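Local coordinates for hypothetical protein (Neisseria meningitidis Z2491, PDB 2F46) that probably acts as a phosphatase of a nonclassical, eukaryotic-like kind, at residues I43-E54 with G72-T82; V81-E92 with R114-R122. All coordinates share one frame; numbering follows the deposited sequence. Where two conformers were deposited one is given.

Contact 1: residues I43-E54 with G72-T82; sequences IKTIICNRPDRE and GVTGFHHQPVT. Unlike the reference sequence in segment 43-54: I46 (reference Val).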
loop_
_atom_site.group_PDB
_atom_site.type_symbol
_atom_site.label_atom_id
_atom_site.label_comp_id
_atom_site.label_asym_id
_atom_site.label_seq_id
_atom_site.Cartn_x
_atom_site.Cartn_y
_atom_site.Cartn_z
ATOM N N ILE A 43 0.653 -11.700 -7.758
ATOM C CA ILE A 43 1.289 -10.411 -7.494
ATOM C C ILE A 43 2.633 -10.334 -8.215
ATOM O O ILE A 43 3.429 -11.233 -8.086
ATOM C CB ILE A 43 1.477 -10.182 -5.965
ATOM C CG1 ILE A 43 0.146 -10.215 -5.196
ATOM C CG2 ILE A 43 2.237 -8.862 -5.711
ATOM C CD1 ILE A 43 -0.882 -9.326 -5.651
ATOM N N LYS A 44 2.856 -9.259 -8.941
ATOM C CA LYS A 44 4.135 -9.079 -9.627
ATOM C C LYS A 44 5.004 -7.989 -9.017
ATOM O O LYS A 44 6.200 -7.972 -9.273
ATOM C CB LYS A 44 3.872 -8.792 -11.094
ATOM C CG LYS A 44 3.318 -10.006 -11.862
ATOM C CD LYS A 44 4.329 -11.131 -11.877
ATOM C CE LYS A 44 3.944 -12.299 -12.723
ATOM N NZ LYS A 44 4.965 -13.368 -12.414
ATOM N N THR A 45 4.420 -7.071 -8.265
ATOM C CA THR A 45 5.174 -5.965 -7.661
ATOM C C THR A 45 4.728 -5.759 -6.224
ATOM O O THR A 45 3.536 -5.768 -5.929
ATOM C CB THR A 45 4.929 -4.657 -8.409
ATOM O OG1 THR A 45 5.183 -4.872 -9.802
ATOM C CG2 THR A 45 5.788 -3.512 -7.877
ATOM N N ILE A 46 5.709 -5.605 -5.328
ATOM C CA ILE A 46 5.510 -5.338 -3.906
ATOM C C ILE A 46 6.050 -3.956 -3.607
ATOM O O ILE A 46 7.207 -3.661 -3.935
ATOM C CB ILE A 46 6.272 -6.356 -3.018
ATOM C CG1 ILE A 46 5.559 -7.714 -3.046
ATOM C CG2 ILE A 46 6.479 -5.848 -1.576
ATOM C CD1 ILE A 46 4.330 -7.810 -2.181
ATOM N N ILE A 47 5.226 -3.135 -2.964
ATOM C CA ILE A 47 5.623 -1.840 -2.416
ATOM C C ILE A 47 5.445 -1.897 -0.888
ATOM O O ILE A 47 4.356 -2.219 -0.376
ATOM C CB ILE A 47 4.800 -0.655 -2.933
ATOM C CG1 ILE A 47 4.933 -0.557 -4.459
ATOM C CG2 ILE A 47 5.302 0.642 -2.322
ATOM C CD1 ILE A 47 4.000 0.430 -5.147
ATOM N N CYS A 48 6.508 -1.633 -0.140
ATOM C CA CYS A 48 6.471 -1.530 1.285
ATOM C C CYS A 48 6.537 -0.111 1.705
ATOM O O CYS A 48 7.523 0.587 1.383
ATOM C CB CYS A 48 7.633 -2.258 1.910
ATOM S SG CYS A 48 7.821 -2.064 3.666
ATOM N N ASN A 49 5.494 0.318 2.407
ATOM C CA ASN A 49 5.406 1.717 2.858
ATOM C C ASN A 49 5.732 1.952 4.322
ATOM O O ASN A 49 5.375 2.967 4.891
ATOM C CB ASN A 49 4.037 2.352 2.497
ATOM C CG ASN A 49 3.810 2.491 1.007
ATOM O OD1 ASN A 49 2.808 1.992 0.460
ATOM N ND2 ASN A 49 4.697 3.236 0.317
ATOM N N ARG A 50 6.392 0.946 4.914
ATOM C CA ARG A 50 6.702 0.895 6.337
ATOM C C ARG A 50 8.199 0.990 6.533
ATOM O O ARG A 50 8.928 0.163 5.991
ATOM C CB ARG A 50 6.206 -0.423 6.971
ATOM C CG ARG A 50 6.167 -0.364 8.463
ATOM C CD ARG A 50 5.660 -1.660 9.029
ATOM N NE ARG A 50 5.443 -1.478 10.432
ATOM C CZ ARG A 50 5.046 -2.419 11.266
ATOM N NH1 ARG A 50 4.856 -3.660 10.857
ATOM N NH2 ARG A 50 4.842 -2.098 12.528
ATOM N N PRO A 51 8.662 1.958 7.342
ATOM C CA PRO A 51 10.076 1.883 7.759
ATOM C C PRO A 51 10.369 0.562 8.472
ATOM O O PRO A 51 9.539 0.060 9.202
ATOM C CB PRO A 51 10.207 3.052 8.740
ATOM C CG PRO A 51 9.038 3.967 8.418
ATOM C CD PRO A 51 7.938 3.045 8.021
ATOM N N ASP A 52 11.585 0.042 8.295
ATOM C CA ASP A 52 12.015 -1.125 9.059
ATOM C C ASP A 52 12.108 -0.724 10.540
ATOM O O ASP A 52 12.374 0.452 10.838
ATOM C CB ASP A 52 13.387 -1.624 8.598
ATOM C CG ASP A 52 13.383 -2.315 7.234
ATOM O OD1 ASP A 52 12.326 -2.815 6.796
ATOM O OD2 ASP A 52 14.477 -2.363 6.605
ATOM N N ARG A 53 11.889 -1.707 11.410
ATOM C CA ARG A 53 12.154 -1.623 12.867
ATOM C C ARG A 53 11.151 -0.749 13.591
ATOM O O ARG A 53 11.451 -0.193 14.654
ATOM C CB ARG A 53 13.595 -1.177 13.147
ATOM C CG ARG A 53 14.635 -1.957 12.396
ATOM C CD ARG A 53 14.573 -3.419 12.754
ATOM N NE ARG A 53 15.487 -4.158 11.892
ATOM C CZ ARG A 53 16.793 -4.329 12.126
ATOM N NH1 ARG A 53 17.367 -3.851 13.231
ATOM N NH2 ARG A 53 17.530 -4.978 11.225
ATOM N N GLU A 54 9.923 -0.686 13.068
ATOM C CA GLU A 54 8.838 -0.095 13.834
ATOM C C GLU A 54 8.452 -0.973 15.016
ATOM O O GLU A 54 8.087 -0.442 16.053
ATOM C CB GLU A 54 7.600 0.213 12.956
ATOM C CG GLU A 54 7.773 1.441 12.107
ATOM C CD GLU A 54 6.476 1.964 11.467
ATOM O OE1 GLU A 54 5.502 1.182 11.376
ATOM O OE2 GLU A 54 6.480 3.180 11.076
ATOM N N GLY A 72 6.857 -15.453 -7.106
ATOM C CA GLY A 72 6.550 -14.959 -8.423
ATOM C C GLY A 72 6.605 -13.448 -8.554
ATOM O O GLY A 72 6.338 -12.903 -9.610
ATOM N N VAL A 73 6.950 -12.765 -7.462
ATOM C CA VAL A 73 6.993 -11.314 -7.450
ATOM C C VAL A 73 8.318 -10.893 -8.068
ATOM O O VAL A 73 9.351 -11.432 -7.663
ATOM C CB VAL A 73 6.899 -10.788 -6.009
ATOM C CG1 VAL A 73 6.924 -9.274 -6.010
ATOM C CG2 VAL A 73 5.662 -11.264 -5.310
ATOM N N THR A 74 8.286 -9.953 -9.001
ATOM C CA THR A 74 9.469 -9.560 -9.774
ATOM C C THR A 74 9.952 -8.149 -9.492
ATOM O O THR A 74 11.116 -7.846 -9.727
ATOM C CB THR A 74 9.253 -9.688 -11.286
ATOM O OG1 THR A 74 8.131 -8.880 -11.714
ATOM C CG2 THR A 74 9.027 -11.129 -11.652
ATOM N N GLY A 75 9.094 -7.289 -8.972
ATOM C CA GLY A 75 9.473 -5.943 -8.626
ATOM C C GLY A 75 9.242 -5.686 -7.170
ATOM O O GLY A 75 8.237 -6.079 -6.627
ATOM N N PHE A 76 10.179 -4.977 -6.540
ATOM C CA PHE A 76 10.141 -4.678 -5.104
ATOM C C PHE A 76 10.590 -3.255 -4.867
ATOM O O PHE A 76 11.657 -2.857 -5.342
ATOM C CB PHE A 76 11.095 -5.596 -4.354
ATOM C CG PHE A 76 10.691 -7.047 -4.369
ATOM C CD1 PHE A 76 11.130 -7.896 -5.385
ATOM C CD2 PHE A 76 9.906 -7.565 -3.373
ATOM C CE1 PHE A 76 10.728 -9.250 -5.392
ATOM C CE2 PHE A 76 9.520 -8.896 -3.396
ATOM C CZ PHE A 76 9.956 -9.708 -4.396
ATOM N N HIS A 77 9.806 -2.506 -4.109
ATOM C CA HIS A 77 10.131 -1.119 -3.815
ATOM C C HIS A 77 9.912 -0.862 -2.352
ATOM O O HIS A 77 8.824 -1.074 -1.843
ATOM C CB HIS A 77 9.267 -0.156 -4.637
ATOM C CG HIS A 77 9.361 -0.382 -6.098
ATOM N ND1 HIS A 77 10.479 -0.063 -6.832
ATOM C CD2 HIS A 77 8.503 -0.972 -6.963
ATOM C CE1 HIS A 77 10.285 -0.393 -8.093
ATOM N NE2 HIS A 77 9.097 -0.957 -8.205
ATOM N N HIS A 78 10.920 -0.327 -1.668
ATOM C CA HIS A 78 10.797 0.143 -0.305
ATOM C C HIS A 78 10.616 1.659 -0.270
ATOM O O HIS A 78 11.532 2.437 -0.610
ATOM C CB HIS A 78 12.013 -0.256 0.528
ATOM C CG HIS A 78 11.776 -0.212 1.996
ATOM N ND1 HIS A 78 12.780 -0.461 2.923
ATOM C CD2 HIS A 78 10.672 0.058 2.717
ATOM C CE1 HIS A 78 12.290 -0.339 4.138
ATOM N NE2 HIS A 78 11.005 -0.034 4.041
ATOM N N GLN A 79 9.382 2.074 0.050
ATOM C CA GLN A 79 9.000 3.467 0.011
ATOM C C GLN A 79 8.465 3.806 1.388
ATOM O O GLN A 79 7.268 4.052 1.592
ATOM C CB GLN A 79 7.977 3.744 -1.099
ATOM C CG GLN A 79 7.680 5.259 -1.184
ATOM C CD GLN A 79 6.328 5.674 -1.723
ATOM O OE1 GLN A 79 5.487 4.832 -2.122
ATOM N NE2 GLN A 79 6.092 6.988 -1.716
ATOM N N PRO A 80 9.342 3.834 2.388
ATOM C CA PRO A 80 8.883 4.032 3.738
ATOM C C PRO A 80 8.331 5.461 3.970
ATOM O O PRO A 80 8.900 6.452 3.496
ATOM C CB PRO A 80 10.143 3.770 4.565
ATOM C CG PRO A 80 11.205 4.184 3.677
ATOM C CD PRO A 80 10.814 3.757 2.323
ATOM N N VAL A 81 7.198 5.525 4.665
ATOM C CA VAL A 81 6.627 6.773 5.150
ATOM C C VAL A 81 6.038 6.565 6.535
ATOM O O VAL A 81 5.841 5.430 6.997
ATOM C CB VAL A 81 5.532 7.306 4.209
ATOM C CG1 VAL A 81 6.055 7.444 2.760
ATOM C CG2 VAL A 81 4.299 6.396 4.236
ATOM N N THR A 82 5.703 7.653 7.211
ATOM C CA THR A 82 4.767 7.617 8.318
ATOM C C THR A 82 3.503 8.389 7.931
ATOM O O THR A 82 3.554 9.321 7.108
ATOM C CB THR A 82 5.356 8.170 9.628
ATOM O OG1 THR A 82 5.572 9.557 9.451
ATOM C CG2 THR A 82 6.666 7.464 9.968
#
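Strands 45-48 and 75-78 run parallel, their short axes 4.6 Å apart and 8° from aligned, with T45, I46, I47 and C48 facing G75, F76, H77 and H78 in turn. I46 N donates to G75 O, and I46 O accepts from H77 N. C48 repeats the pattern with H77 O and Q79 N. At the start of the pair, K44 O takes two backbone N-H groups, T74 N at 2.9 Å and G75 N at 3.0 Å. The K44 chain bends at chi2 (-63°) and brings NZ within 3.2 Å of G72 O, on a lone pair.

On one face, I46 CG1 meets V73 CG1 at 3.6 Å in one of the two modelled conformers of I46. F76 brings CD2 obliquely against I46 CB. H78 reaches edge-on past C48 to the R50 carbonyl. Its CG lies anti to the backbone N (chi1 -161°), which swings the ring there, and NE2 donates to R50 O (2.9 Å) almost in the ring plane. C48 SG sits obliquely by the same ring, 4.3 Å from its centroid, while P80 CG lies over one face near the rim. Beyond the strand ends, N49 ND2 gives a nearly straight bond to Q79 O at 3.0 Å and a weak one to Q79 OE1. Q79 NE2 has a probable partner in D90 O.

Helix 61-68 is the crossover of this beta-alpha-beta unit, and its F61 touches I46, C48, F76 and H78. Helix 88-99 meets H77 and Q79. Strand 105-108 bonds to the other side of strand 45-48, and 75-78 is an outermost strand of the sheet.

Contact 2: residues V81-E92 with R114-R122; sequences VTARDIQKHDVE and RCSLLWGFR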
loop_
_atom_site.group_PDB
_atom_site.type_symbol
_atom_site.label_atom_id
_atom_site.label_comp_id
_atom_site.label_asym_id
_atom_site.label_seq_id
_atom_site.Cartn_x
_atom_site.Cartn_y
_atom_site.Cartn_z
ATOM N N VAL A 81 7.198 5.525 4.665
ATOM C CA VAL A 81 6.627 6.773 5.150
ATOM C C VAL A 81 6.038 6.565 6.535
ATOM O O VAL A 81 5.841 5.430 6.997
ATOM C CB VAL A 81 5.532 7.306 4.209
ATOM C CG1 VAL A 81 6.055 7.444 2.760
ATOM C CG2 VAL A 81 4.299 6.396 4.236
ATOM N N THR A 82 5.703 7.653 7.211
ATOM C CA THR A 82 4.767 7.617 8.318
ATOM C C THR A 82 3.503 8.389 7.931
ATOM O O THR A 82 3.554 9.321 7.108
ATOM C CB THR A 82 5.356 8.170 9.628
ATOM O OG1 THR A 82 5.572 9.557 9.451
ATOM C CG2 THR A 82 6.666 7.464 9.968
ATOM N N ALA A 83 2.350 7.952 8.433
ATOM C CA ALA A 83 1.098 8.596 8.036
ATOM C C ALA A 83 1.149 10.091 8.283
ATOM O O ALA A 83 0.708 10.909 7.451
ATOM C CB ALA A 83 -0.079 7.953 8.725
ATOM N N ARG A 84 1.720 10.449 9.422
ATOM C CA ARG A 84 1.905 11.837 9.831
ATOM C C ARG A 84 2.702 12.647 8.800
ATOM O O ARG A 84 2.323 13.795 8.501
ATOM C CB ARG A 84 2.628 11.868 11.191
ATOM C CG ARG A 84 3.275 13.226 11.536
ATOM C CD ARG A 84 3.862 13.290 12.960
ATOM N NE ARG A 84 3.932 14.678 13.447
ATOM C CZ ARG A 84 2.874 15.387 13.830
ATOM N NH1 ARG A 84 1.661 14.855 13.779
ATOM N NH2 ARG A 84 3.028 16.639 14.254
ATOM N N ASP A 85 3.766 12.073 8.272
ATOM C CA ASP A 85 4.736 12.838 7.469
ATOM C C ASP A 85 4.527 12.747 5.967
ATOM O O ASP A 85 5.298 13.336 5.201
ATOM C CB ASP A 85 6.167 12.444 7.808
ATOM N N ILE A 86 3.479 12.053 5.518
ATOM C CA ILE A 86 3.229 11.923 4.084
ATOM C C ILE A 86 3.078 13.318 3.464
ATOM O O ILE A 86 2.265 14.132 3.941
ATOM C CB ILE A 86 1.948 11.108 3.814
ATOM C CG1 ILE A 86 2.220 9.634 4.080
ATOM C CG2 ILE A 86 1.478 11.295 2.366
ATOM C CD1 ILE A 86 0.951 8.786 4.058
ATOM N N GLN A 87 3.870 13.568 2.417
ATOM C CA GLN A 87 3.846 14.817 1.693
ATOM C C GLN A 87 3.579 14.529 0.235
ATOM O O GLN A 87 3.505 13.379 -0.198
ATOM C CB GLN A 87 5.182 15.529 1.851
ATOM C CG GLN A 87 5.465 16.003 3.243
ATOM C CD GLN A 87 6.701 16.850 3.310
ATOM O OE1 GLN A 87 7.826 16.342 3.443
ATOM N NE2 GLN A 87 6.511 18.156 3.213
ATOM N N LYS A 88 3.419 15.612 -0.522
ATOM C CA LYS A 88 3.180 15.527 -1.955
ATOM C C LYS A 88 4.197 14.652 -2.688
ATOM O O LYS A 88 3.749 13.852 -3.540
ATOM C CB LYS A 88 3.164 16.931 -2.570
ATOM N N HIS A 89 5.480 14.789 -2.352
ATOM C CA HIS A 89 6.556 13.985 -2.981
ATOM C C HIS A 89 6.259 12.480 -2.814
ATOM O O HIS A 89 6.388 11.712 -3.761
ATOM C CB HIS A 89 7.996 14.399 -2.552
ATOM C CG HIS A 89 8.458 13.975 -1.188
ATOM N ND1 HIS A 89 8.363 14.810 -0.098
ATOM C CD2 HIS A 89 9.191 12.917 -0.772
ATOM C CE1 HIS A 89 8.915 14.237 0.952
ATOM N NE2 HIS A 89 9.432 13.086 0.572
ATOM N N ASP A 90 5.789 12.100 -1.637
ATOM C CA ASP A 90 5.433 10.681 -1.379
ATOM C C ASP A 90 4.267 10.200 -2.231
ATOM O O ASP A 90 4.287 9.092 -2.794
ATOM C CB ASP A 90 5.138 10.502 0.110
ATOM C CG ASP A 90 6.269 10.975 0.990
ATOM O OD1 ASP A 90 7.408 10.481 0.854
ATOM O OD2 ASP A 90 6.001 11.851 1.825
ATOM N N VAL A 91 3.223 11.006 -2.317
ATOM C CA VAL A 91 2.053 10.653 -3.068
ATOM C C VAL A 91 2.384 10.415 -4.553
ATOM O O VAL A 91 1.968 9.434 -5.171
ATOM C CB VAL A 91 0.976 11.781 -2.947
ATOM C CG1 VAL A 91 -0.202 11.521 -3.844
ATOM C CG2 VAL A 91 0.537 11.867 -1.440
ATOM N N GLU A 92 3.113 11.343 -5.152
ATOM C CA GLU A 92 3.437 11.163 -6.570
ATOM C C GLU A 92 4.489 10.052 -6.777
ATOM O O GLU A 92 4.429 9.367 -7.783
ATOM C CB GLU A 92 3.827 12.493 -7.204
ATOM C CG GLU A 92 2.706 13.492 -7.199
ATOM C CD GLU A 92 1.509 13.019 -7.963
ATOM O OE1 GLU A 92 1.660 12.712 -9.144
ATOM O OE2 GLU A 92 0.418 12.932 -7.404
ATOM N N ARG A 114 -1.148 3.529 5.459
ATOM C CA ARG A 114 -0.283 4.436 4.675
ATOM C C ARG A 114 -0.452 4.251 3.186
ATOM O O ARG A 114 -0.491 5.265 2.445
ATOM C CB ARG A 114 1.173 4.276 5.082
ATOM C CG ARG A 114 1.461 4.877 6.443
ATOM C CD ARG A 114 2.819 4.397 7.011
ATOM N NE ARG A 114 2.621 3.248 7.881
ATOM C CZ ARG A 114 3.516 2.853 8.776
ATOM N NH1 ARG A 114 4.680 3.455 8.880
ATOM N NH2 ARG A 114 3.212 1.856 9.595
ATOM N N CYS A 115 -0.581 3.001 2.733
ATOM C CA CYS A 115 -0.825 2.692 1.325
ATOM C C CYS A 115 -2.120 3.379 0.862
ATOM O O CYS A 115 -2.189 4.070 -0.168
ATOM C CB CYS A 115 -0.880 1.181 1.104
ATOM S SG CYS A 115 0.427 0.238 2.000
ATOM N N SER A 116 -3.147 3.208 1.698
ATOM C CA SER A 116 -4.457 3.729 1.365
ATOM C C SER A 116 -4.440 5.253 1.323
ATOM O O SER A 116 -5.128 5.884 0.513
ATOM C CB SER A 116 -5.500 3.190 2.337
ATOM O OG SER A 116 -5.559 1.779 2.317
ATOM N N LEU A 117 -3.651 5.875 2.186
ATOM C CA LEU A 117 -3.508 7.331 2.141
ATOM C C LEU A 117 -2.729 7.810 0.919
ATOM O O LEU A 117 -3.083 8.832 0.295
ATOM C CB LEU A 117 -2.822 7.836 3.382
ATOM C CG LEU A 117 -3.652 7.881 4.638
ATOM C CD1 LEU A 117 -2.798 8.194 5.816
ATOM C CD2 LEU A 117 -4.725 8.930 4.545
ATOM N N LEU A 118 -1.649 7.142 0.566
ATOM C CA LEU A 118 -0.903 7.538 -0.616
ATOM C C LEU A 118 -1.806 7.472 -1.854
ATOM O O LEU A 118 -1.791 8.391 -2.697
ATOM C CB LEU A 118 0.344 6.665 -0.778
ATOM C CG LEU A 118 1.408 6.919 0.299
ATOM C CD1 LEU A 118 2.408 5.785 0.286
ATOM C CD2 LEU A 118 2.123 8.260 0.096
ATOM N N TRP A 119 -2.581 6.393 -1.965
ATOM C CA TRP A 119 -3.585 6.214 -3.026
ATOM C C TRP A 119 -4.617 7.313 -2.921
ATOM O O TRP A 119 -4.906 8.039 -3.889
ATOM C CB TRP A 119 -4.241 4.843 -2.897
ATOM C CG TRP A 119 -5.340 4.580 -3.817
ATOM C CD1 TRP A 119 -5.242 4.068 -5.072
ATOM C CD2 TRP A 119 -6.717 4.750 -3.548
ATOM N NE1 TRP A 119 -6.504 3.975 -5.632
ATOM C CE2 TRP A 119 -7.425 4.383 -4.709
ATOM C CE3 TRP A 119 -7.429 5.218 -2.435
ATOM C CZ2 TRP A 119 -8.802 4.430 -4.786
ATOM C CZ3 TRP A 119 -8.810 5.249 -2.507
ATOM C CH2 TRP A 119 -9.474 4.896 -3.684
ATOM N N GLY A 120 -5.138 7.511 -1.723
ATOM C CA GLY A 120 -6.286 8.410 -1.519
ATOM C C GLY A 120 -5.971 9.873 -1.733
ATOM O O GLY A 120 -6.797 10.601 -2.258
ATOM N N PHE A 121 -4.816 10.361 -1.325
ATOM C CA PHE A 121 -4.412 11.752 -1.591
ATOM C C PHE A 121 -4.363 12.047 -3.100
ATOM O O PHE A 121 -4.689 13.176 -3.545
ATOM C CB PHE A 121 -3.048 12.052 -0.973
ATOM C CG PHE A 121 -3.075 12.267 0.496
ATOM C CD1 PHE A 121 -3.957 13.124 1.066
ATOM C CD2 PHE A 121 -2.172 11.595 1.323
ATOM C CE1 PHE A 121 -3.945 13.309 2.441
ATOM C CE2 PHE A 121 -2.158 11.797 2.674
ATOM C CZ PHE A 121 -3.023 12.602 3.234
ATOM N N ARG A 122 -3.950 11.052 -3.862
ATOM C CA ARG A 122 -3.876 11.190 -5.330
ATOM C C ARG A 122 -5.274 11.250 -5.933
ATOM O O ARG A 122 -5.530 12.117 -6.807
ATOM C CB ARG A 122 -3.042 10.060 -5.919
ATOM C CG ARG A 122 -2.920 10.041 -7.410
ATOM C CD ARG A 122 -2.283 11.296 -7.947
ATOM N NE ARG A 122 -2.811 11.549 -9.278
ATOM C CZ ARG A 122 -2.688 12.692 -9.939
ATOM N NH1 ARG A 122 -2.009 13.711 -9.426
ATOM N NH2 ARG A 122 -3.232 12.800 -11.145
HETATM O O HOH W 1 -0.527 8.055 -5.176
#
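R114 and V81 make the polar contact at one end of this interface. R114 NH1 donates to V81 O at 3.0 Å, and the oxygen lies at the edge of the guanidinium, near its plane. R114 bends at chi3 (-95°) to get there, and its CD passes V81 CG2 at 3.7 Å as the two side chains slide past each other in opposite directions.

The apolar centre is built on I86 and V91. I86 directs CG2 to F121 CE2 (3.7 Å) and to L118 CD2, while CD1 reaches L117 CB. V91 CG2 packs on F121 CB at 3.6 Å, its side chain at about a right angle to F121. L118 CD2 lies 3.7 Å from D90 O. At the far end, in one of two modelled conformers, E92 OE2 lies 3.3 Å from R122 NH1 in a long, tilted salt bridge; E92 also bridges to R95 there.

A water donates to both V91 O and L118 O. D90 OD2 accepts from Q87 N, the N-cap, at 2.8 Å on its anti lone pair, one half of a capping box. R114 also bridges to E54, and R122 to E126. R150 of helix 148-153 touches I86 and F121.

The segments 88-92 and 114-122 of the two helices cross at -92° with axes 9.0 Å apart. The connection 81-87 runs along one side of helix 113-125, from R114 to F121. That helix follows strand 105-108 through the loop holding C109 and G112, consistent with the helix after the phosphate-binding loop in cysteine-dependent phosphatases.

Overall arrangement
Contact 1 and contact 2 come in series along the chain, with centres about 14 Å apart. Both fall within the phosphatase-like domain. V81 and T82 belong to both, where the chain leaves strand 75-78 and heads for helix 88-99. Contact 1 joins two neighbouring parallel strands of the mixed sheet; contact 2 sets the 81-87 connection and the start of helix 88-99 against helix 113-125. The contacts also touch directly, through a salt bridge of 2.9 Å from E54 OE2 to R114 NH1 and a probable bond from Q79 NE2 to D90 O. The loops after strands 45-48 and 75-78 are thus bonded to helices 113-125 and 88-99 respectively.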